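Local coordinates for esterase A (Caulobacter crescentus, PDB 5GKV), which probably hydrolyses ester bonds through a serine-based mechanism, as a penicillin-binding protein homologue of the beta-lactamase family, at residues A[31-34]-A[35-39]; A[120-123]-A[124-128]; A[196-199]-A[200-204]; A[231-235]-A[236-240]. All blocks are in the same frame, centred on the assembly; numbering follows the deposited sequence.

Contact 1 (A[31-34]-A[35-39]); sequences FEQN and FADGG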
# COMPACT_ATOMS: atom_id res chain seq x y z
N PHE A 31 -5.14 -21.13 5.62
CA PHE A 31 -3.86 -20.96 4.95
C PHE A 31 -3.50 -22.21 4.15
O PHE A 31 -3.20 -22.13 2.95
CB PHE A 31 -2.79 -20.64 6.00
CG PHE A 31 -1.49 -20.10 5.45
CD1 PHE A 31 -1.38 -18.79 5.02
CD2 PHE A 31 -0.37 -20.91 5.40
CE1 PHE A 31 -0.17 -18.29 4.53
CE2 PHE A 31 0.85 -20.42 4.91
CZ PHE A 31 0.95 -19.10 4.48
N GLU A 32 -3.54 -23.37 4.79
CA GLU A 32 -3.28 -24.62 4.06
C GLU A 32 -4.22 -24.77 2.87
O GLU A 32 -3.79 -25.19 1.79
CB GLU A 32 -3.42 -25.81 5.01
CG GLU A 32 -3.38 -27.16 4.31
CD GLU A 32 -3.55 -28.33 5.28
OE1 GLU A 32 -4.15 -29.35 4.87
OE2 GLU A 32 -3.08 -28.22 6.44
N GLN A 33 -5.50 -24.44 3.04
CA GLN A 33 -6.43 -24.59 1.92
C GLN A 33 -6.11 -23.65 0.76
O GLN A 33 -6.31 -24.04 -0.40
CB GLN A 33 -7.87 -24.37 2.39
CG GLN A 33 -8.93 -24.69 1.32
CD GLN A 33 -9.07 -26.19 1.10
OE1 GLN A 33 -9.02 -26.97 2.06
NE2 GLN A 33 -9.23 -26.60 -0.15
N ASN A 34 -5.61 -22.43 1.04
CA ASN A 34 -5.21 -21.52 -0.04
C ASN A 34 -4.18 -22.17 -0.96
O ASN A 34 -4.16 -21.89 -2.17
CB ASN A 34 -4.62 -20.20 0.50
CG ASN A 34 -5.68 -19.23 1.02
OD1 ASN A 34 -6.87 -19.40 0.76
ND2 ASN A 34 -5.25 -18.23 1.77
N PHE A 35 -3.31 -23.02 -0.42
CA PHE A 35 -2.31 -23.70 -1.24
C PHE A 35 -2.89 -24.89 -2.01
O PHE A 35 -2.26 -25.35 -2.97
CB PHE A 35 -1.13 -24.15 -0.37
CG PHE A 35 -0.26 -23.01 0.08
CD1 PHE A 35 0.87 -22.65 -0.65
CD2 PHE A 35 -0.59 -22.27 1.21
CE1 PHE A 35 1.68 -21.59 -0.26
CE2 PHE A 35 0.20 -21.19 1.61
CZ PHE A 35 1.35 -20.85 0.88
N ALA A 36 -4.08 -25.37 -1.64
CA ALA A 36 -4.67 -26.51 -2.33
C ALA A 36 -5.06 -26.15 -3.76
O ALA A 36 -5.42 -25.00 -4.06
CB ALA A 36 -5.89 -27.03 -1.58
N ASP A 37 -4.97 -27.14 -4.65
CA ASP A 37 -5.40 -26.98 -6.05
C ASP A 37 -4.67 -25.82 -6.72
O ASP A 37 -5.26 -25.05 -7.50
CB ASP A 37 -6.92 -26.82 -6.15
CG ASP A 37 -7.67 -27.87 -5.33
OD1 ASP A 37 -8.50 -27.49 -4.47
OD2 ASP A 37 -7.38 -29.08 -5.52
N GLY A 38 -3.39 -25.67 -6.41
CA GLY A 38 -2.55 -24.67 -7.05
C GLY A 38 -2.99 -23.23 -6.84
O GLY A 38 -2.85 -22.41 -7.76
N GLY A 39 -3.48 -22.89 -5.65
CA GLY A 39 -3.90 -21.51 -5.44
C GLY A 39 -2.78 -20.52 -5.17
O GLY A 39 -3.02 -19.30 -5.18
O HOH W 1 -7.05 -23.26 -3.25
O HOH W 2 -8.86 -25.41 -2.62

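Contact 2 (A[120-123]-A[124-128]); sequences VTVE and QALSH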
# COMPACT_ATOMS: atom_id res chain seq x y z
N VAL A 120 -5.73 22.84 -4.46
CA VAL A 120 -5.78 21.43 -4.10
C VAL A 120 -5.03 21.21 -2.79
O VAL A 120 -3.88 21.63 -2.65
CB VAL A 120 -5.17 20.57 -5.22
CG1 VAL A 120 -5.18 19.09 -4.82
CG2 VAL A 120 -5.93 20.80 -6.53
N THR A 121 -5.67 20.54 -1.84
CA THR A 121 -5.02 20.32 -0.54
C THR A 121 -4.31 18.97 -0.47
O THR A 121 -4.48 18.08 -1.31
CB THR A 121 -6.04 20.42 0.60
OG1 THR A 121 -7.02 19.38 0.46
CG2 THR A 121 -6.74 21.78 0.61
N VAL A 122 -3.49 18.83 0.59
CA VAL A 122 -2.79 17.57 0.85
C VAL A 122 -3.78 16.41 0.92
O VAL A 122 -3.62 15.40 0.23
CB VAL A 122 -1.95 17.68 2.14
CG1 VAL A 122 -1.35 16.31 2.55
CG2 VAL A 122 -0.82 18.69 1.95
N GLU A 123 -4.83 16.55 1.73
CA GLU A 123 -5.73 15.41 1.90
C GLU A 123 -6.55 15.13 0.64
O GLU A 123 -6.91 13.98 0.38
CB GLU A 123 -6.65 15.63 3.11
CG GLU A 123 -7.61 16.82 2.98
CD GLU A 123 -8.22 17.23 4.31
OE1 GLU A 123 -8.23 16.40 5.25
OE2 GLU A 123 -8.68 18.39 4.42
N GLN A 124 -6.81 16.16 -0.18
CA GLN A 124 -7.48 15.92 -1.46
C GLN A 124 -6.59 15.09 -2.39
O GLN A 124 -7.08 14.15 -3.04
CB GLN A 124 -7.85 17.26 -2.12
CG GLN A 124 -9.10 17.89 -1.50
CD GLN A 124 -9.25 19.37 -1.79
OE1 GLN A 124 -8.50 19.95 -2.57
NE2 GLN A 124 -10.22 20.00 -1.14
N ALA A 125 -5.30 15.40 -2.43
CA ALA A 125 -4.35 14.63 -3.24
C ALA A 125 -4.27 13.19 -2.78
O ALA A 125 -4.24 12.26 -3.60
CB ALA A 125 -2.96 15.27 -3.18
N LEU A 126 -4.20 12.98 -1.46
CA LEU A 126 -3.99 11.64 -0.93
C LEU A 126 -5.24 10.78 -0.99
O LEU A 126 -5.12 9.55 -0.93
CB LEU A 126 -3.47 11.70 0.51
CG LEU A 126 -2.07 12.30 0.66
CD1 LEU A 126 -1.70 12.34 2.14
CD2 LEU A 126 -1.05 11.50 -0.13
N SER A 127 -6.42 11.38 -1.16
CA SER A 127 -7.65 10.63 -1.33
C SER A 127 -8.10 10.55 -2.80
O SER A 127 -9.27 10.27 -3.08
CB SER A 127 -8.76 11.21 -0.45
OG SER A 127 -8.98 12.59 -0.72
N HIS A 128 -7.17 10.77 -3.74
CA HIS A 128 -7.38 10.52 -5.16
C HIS A 128 -8.43 11.45 -5.75
O HIS A 128 -9.15 11.08 -6.67
CB HIS A 128 -7.73 9.03 -5.39
CG HIS A 128 -6.70 8.11 -4.78
ND1 HIS A 128 -5.50 7.82 -5.39
CD2 HIS A 128 -6.66 7.50 -3.57
CE1 HIS A 128 -4.78 7.04 -4.60
NE2 HIS A 128 -5.45 6.83 -3.49

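Contact 3 (A[196-199]-A[200-204]); sequences EDIC and EPLGL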
# COMPACT_ATOMS: atom_id res chain seq x y z
N GLU A 196 15.42 5.34 8.29
CA GLU A 196 16.13 5.96 9.41
C GLU A 196 15.27 6.05 10.66
O GLU A 196 15.74 5.80 11.77
CB GLU A 196 16.62 7.36 9.03
CG GLU A 196 17.78 7.37 8.07
CD GLU A 196 18.24 8.77 7.72
OE1 GLU A 196 17.52 9.74 8.07
OE2 GLU A 196 19.31 8.90 7.09
N ASP A 197 14.00 6.42 10.50
CA ASP A 197 13.15 6.73 11.65
C ASP A 197 12.36 5.54 12.16
O ASP A 197 11.92 5.55 13.32
CB ASP A 197 12.17 7.86 11.31
CG ASP A 197 12.86 9.21 11.08
OD1 ASP A 197 14.09 9.33 11.26
OD2 ASP A 197 12.15 10.17 10.71
N ILE A 198 12.14 4.51 11.33
CA ILE A 198 11.21 3.45 11.70
C ILE A 198 11.83 2.07 11.55
O ILE A 198 11.92 1.32 12.52
CB ILE A 198 9.91 3.56 10.87
CG1 ILE A 198 9.21 4.90 11.14
CG2 ILE A 198 9.00 2.37 11.16
CD1 ILE A 198 7.90 5.11 10.36
N CYS A 199 12.29 1.74 10.34
CA CYS A 199 12.65 0.34 10.07
C CYS A 199 13.99 -0.05 10.69
O CYS A 199 14.10 -1.13 11.27
CB CYS A 199 12.65 0.09 8.56
SG CYS A 199 10.94 0.25 7.95
N GLU A 200 15.00 0.81 10.59
CA GLU A 200 16.25 0.49 11.28
C GLU A 200 16.07 0.45 12.79
O GLU A 200 16.45 -0.57 13.40
CB GLU A 200 17.36 1.46 10.84
CG GLU A 200 18.05 1.03 9.55
CD GLU A 200 19.01 2.08 8.98
OE1 GLU A 200 19.19 3.15 9.61
OE2 GLU A 200 19.58 1.83 7.89
N PRO A 201 15.50 1.45 13.46
CA PRO A 201 15.40 1.36 14.93
C PRO A 201 14.54 0.21 15.41
O PRO A 201 14.85 -0.39 16.45
CB PRO A 201 14.79 2.70 15.34
CG PRO A 201 15.01 3.60 14.20
CD PRO A 201 15.03 2.76 12.97
N LEU A 202 13.47 -0.13 14.69
CA LEU A 202 12.54 -1.14 15.16
C LEU A 202 12.78 -2.52 14.55
O LEU A 202 12.04 -3.46 14.85
CB LEU A 202 11.10 -0.68 14.89
CG LEU A 202 10.67 0.56 15.70
CD1 LEU A 202 9.26 1.04 15.36
CD2 LEU A 202 10.79 0.29 17.20
N GLY A 203 13.81 -2.67 13.70
CA GLY A 203 14.11 -3.93 13.04
C GLY A 203 12.98 -4.45 12.16
O GLY A 203 12.63 -5.63 12.24
N LEU A 204 12.41 -3.60 11.32
CA LEU A 204 11.34 -4.00 10.40
C LEU A 204 11.95 -4.32 9.04
O LEU A 204 12.68 -3.51 8.48
CB LEU A 204 10.29 -2.90 10.26
CG LEU A 204 9.59 -2.51 11.57
CD1 LEU A 204 8.65 -1.35 11.37
CD2 LEU A 204 8.82 -3.68 12.14
O HOH W 3 18.46 4.80 12.05

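Contact 4 (A[231-235]-A[236-240]); sequences GEINP and AVEAA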
# COMPACT_ATOMS: atom_id res chain seq x y z
N GLY A 231 -14.18 -1.33 -14.76
CA GLY A 231 -15.51 -0.83 -15.02
C GLY A 231 -15.62 -0.21 -16.40
O GLY A 231 -14.90 -0.58 -17.34
N GLU A 232 -16.54 0.74 -16.53
CA GLU A 232 -16.67 1.46 -17.78
C GLU A 232 -15.43 2.31 -18.02
O GLU A 232 -14.85 2.89 -17.10
CB GLU A 232 -17.93 2.34 -17.78
CG GLU A 232 -19.22 1.59 -17.37
CD GLU A 232 -19.55 0.40 -18.29
OE1 GLU A 232 -20.48 -0.37 -17.93
OE2 GLU A 232 -18.89 0.24 -19.34
N ILE A 233 -15.00 2.33 -19.28
CA ILE A 233 -13.86 3.14 -19.69
C ILE A 233 -14.21 4.62 -19.56
O ILE A 233 -15.35 5.04 -19.81
CB ILE A 233 -13.46 2.76 -21.12
CG1 ILE A 233 -13.09 1.27 -21.19
CG2 ILE A 233 -12.34 3.64 -21.64
CD1 ILE A 233 -11.95 0.82 -20.24
N ASN A 234 -13.25 5.41 -19.09
CA ASN A 234 -13.36 6.86 -19.00
C ASN A 234 -11.94 7.40 -19.02
O ASN A 234 -10.98 6.62 -18.93
CB ASN A 234 -14.14 7.28 -17.74
CG ASN A 234 -13.45 6.87 -16.43
OD1 ASN A 234 -12.28 7.18 -16.22
ND2 ASN A 234 -14.18 6.19 -15.55
N PRO A 235 -11.76 8.72 -19.17
CA PRO A 235 -10.39 9.22 -19.35
C PRO A 235 -9.47 8.92 -18.16
O PRO A 235 -8.25 8.79 -18.36
CB PRO A 235 -10.58 10.72 -19.57
CG PRO A 235 -11.99 10.81 -20.18
CD PRO A 235 -12.77 9.77 -19.45
N ALA A 236 -10.02 8.80 -16.95
CA ALA A 236 -9.20 8.55 -15.77
C ALA A 236 -8.69 7.12 -15.75
O ALA A 236 -7.49 6.88 -15.56
CB ALA A 236 -9.99 8.86 -14.50
N VAL A 237 -9.58 6.14 -15.93
CA VAL A 237 -9.12 4.76 -15.95
C VAL A 237 -8.22 4.52 -17.16
O VAL A 237 -7.20 3.84 -17.06
CB VAL A 237 -10.31 3.77 -15.89
CG1 VAL A 237 -11.12 3.82 -17.15
CG2 VAL A 237 -9.82 2.32 -15.64
N GLU A 238 -8.54 5.14 -18.30
CA GLU A 238 -7.69 5.05 -19.49
C GLU A 238 -6.26 5.51 -19.19
O GLU A 238 -5.30 4.79 -19.48
CB GLU A 238 -8.26 5.91 -20.62
CG GLU A 238 -9.39 5.29 -21.38
CD GLU A 238 -8.93 4.68 -22.69
OE1 GLU A 238 -9.67 3.83 -23.22
OE2 GLU A 238 -7.83 5.06 -23.17
N ALA A 239 -6.12 6.72 -18.65
CA ALA A 239 -4.78 7.24 -18.35
C ALA A 239 -4.10 6.42 -17.26
O ALA A 239 -2.88 6.19 -17.31
CB ALA A 239 -4.87 8.71 -17.95
N ALA A 240 -4.87 5.96 -16.26
CA ALA A 240 -4.26 5.29 -15.11
C ALA A 240 -3.68 3.93 -15.50
O ALA A 240 -2.60 3.55 -15.02
CB ALA A 240 -5.27 5.10 -13.98

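Contact 1 (A[31-34]-A[35-39])
Phe35 turns the edge of its ring onto the face of Phe31, with ring planes at 61° and Phe35 CE2 3.5 Å from Phe31 CE2. Along that same edge Phe31 O lies in the Phe35 ring plane, 3.1 Å from Phe35 CD2, so this carbonyl meets polarised ring C-H as well as a weak bond from Phe35 N. Phe35 N is shared weakly between the carbonyls of Phe31 and Glu32, while Ala36 N has a weak bond to Glu32 O and a shorter one, 2.9 Å, to Gln33 O. This i to i+3 bond reaches Gln33 O from well out of the carbonyl plane, as in a 3-10-like turn. A water joins two side chains: it accepts from Gln33 NE2 and donates to Asp37 OD1, each at 2.8 Å. Asn34 O receives a CA-H contact from Gly39 CA at 3.3 Å. The Asn34 amide is satisfied at both ends by the C-terminal helix 373-384, OD1 by Arg377 and ND2 by Arg374 O. Such a mixture of i+3 and i+4 bonds accompanies the passage from helix 25-35 into the loop before strand 42-49 of the antiparallel sheet.

Contact 2 (A[120-123]-A[124-128])
Thr121 and Gln124 face each other across the first turn of helix 122-126 and form a capping box, each side chain taking the other residue's backbone N-H. Thr121 OG1 sits between its own backbone N and carbonyl carbon (chi1 63°), which turns it toward the N-H of the first turn, 3.3 Å from Gln124 N. In return Gln124 reaches back with an extended chain, and its OE1 accepts from Thr121 N at 3.0 Å. The bond is nearly straight, with 164° at the hydrogen, but the donor stands well above the amide plane, so the carboxamide lies across the turn and not end-on to it. The two side chains pass at a slant, with Thr121 OG1 only 3.2 Å from Gln124 CD.

Beyond the cap, Val122 and Leu126 run side by side on the buried flank, one helical turn apart, with Val122 CG1 4.0 Å from Leu126 CD1; Leu126 goes on to pack against Tyr174 and Ala178 of helix 173-186. The acid of Glu123 is taken up elsewhere, OE1 in a salt bridge to Arg304. A Schellman motif closes the short helix: His128, at positive phi, gives its N-H to Ala125 O, Gln129 N bonds Gln124 O, and the His128 ring meets those of Tyr169, His170, Tyr174 and Trp318. Just before it, Glu123 O takes two donors from one residue. Ser127 N bonds it weakly, and Ser127 OG, also hydrogen-bonded to Gln129 NE2, donates to Glu123 O at 2.7 Å, tilted 21° from the carbonyl plane.

Contact 3 (A[196-199]-A[200-204])
Between Glu196 and Leu204 the backbone widens into a pi-type turn, kinks at Pro201, whose nitrogen has no hydrogen to give to the turn before, and regains a regular bond at Leu202 N to Ile198 O, 3.0 Å long. The proline ring fills the place of the missing bond: Pro201 CD lies 3.3 Å from Glu196 O, and CG also comes near that oxygen. Glu196 O is not left without a donor, because a water gives one proton to it at 2.9 Å and the other to Glu200 OE1, bridging one face of the helix. The carboxylates themselves are paired elsewhere, Glu196 and Asp197 with Arg188 and Glu200 with Arg195.

Helix 190-202 then ends in a Schellman motif, with Gly203 at positive phi. Here Cys199 O accepts from Leu204 N at 3.0 Å, the donor lying in the carbonyl plane on a lone pair. That reversal turns Leu204 back over the last helical turn. Leu204 CB rests 4.0 Å from Cys199 SG, and Leu204 CD1 meets Ile198 CG2 at 3.7 Å. Ile198 presents this branch because CG2 stands opposite the backbone N, beside the carbonyl carbon, while CG1 stands anti to the carbonyl carbon (chi1 -62°). Beyond the two segments, Ile198 touches Leu88 and Leu276, from helices 82-95 and 270-281, and Leu202 and Leu204 both touch Leu286. Helix 270-281 also meets the C-terminal end of helix 190-202, with Arg275 donating to the carbonyl oxygens of Leu202 and Gly203.

Contact 4 (A[231-235]-A[236-240])
This is an N-terminal helix cap, in which Asn234 closes the start of helix 235-241 after the long loop that follows strand 206-208. The evidence is the position of Asn234 OD1: it accepts from Val237 N at 2.9 Å, nearly straight at 167°, and also takes a weaker, more bent bond from Ala236 N. At chi1 63° the amide folds back over its own backbone, which brings OD1 within bonding distance of both N-H groups. From the backbone, Asn234 O receives Glu238 N at 2.9 Å, and Pro235 O receives Ala239 N at 3.0 Å, so regular helical bonding starts at once. Pro235, first in the helix, has no N-H that would need a partner there.

Val237 crosses the Asn234 side chain at about a right angle, Val237 CG1 lying 3.3 Å from Asn234 N. Glu238 bends at chi2, bringing CG to 3.4 Å from Ile233 CG2. Around the cap, Asn234 ND2 bonds Leu310 O and Ala236 touches Val311, while Val237 lies against Phe230 and Phe242 and Ala240 reaches Pro171, in the loop just ahead of helix 173-186.

How the contacts relate
The four contacts follow one another along the chain in the order 1, 2, 3, 4, all within the beta-lactamase-like part of the protein, and no two of them touch. Contact 1 belongs to helix 25-35, packed with helix 373-384 beside the seven-stranded antiparallel sheet. Contacts 1 and 2 have centres about 39 Å apart on opposite sides of the chain's centre, as do contacts 3 and 4, about 38 Å apart. The nearest pair is 2 and 4, with nearest atoms about 8 Å apart; the loop before helix 173-186 links their surroundings, since Pro171 meets contact 4 and His170 meets contact 2. Each lies at or near a helix terminus, distributed over the fold and not gathered at one site.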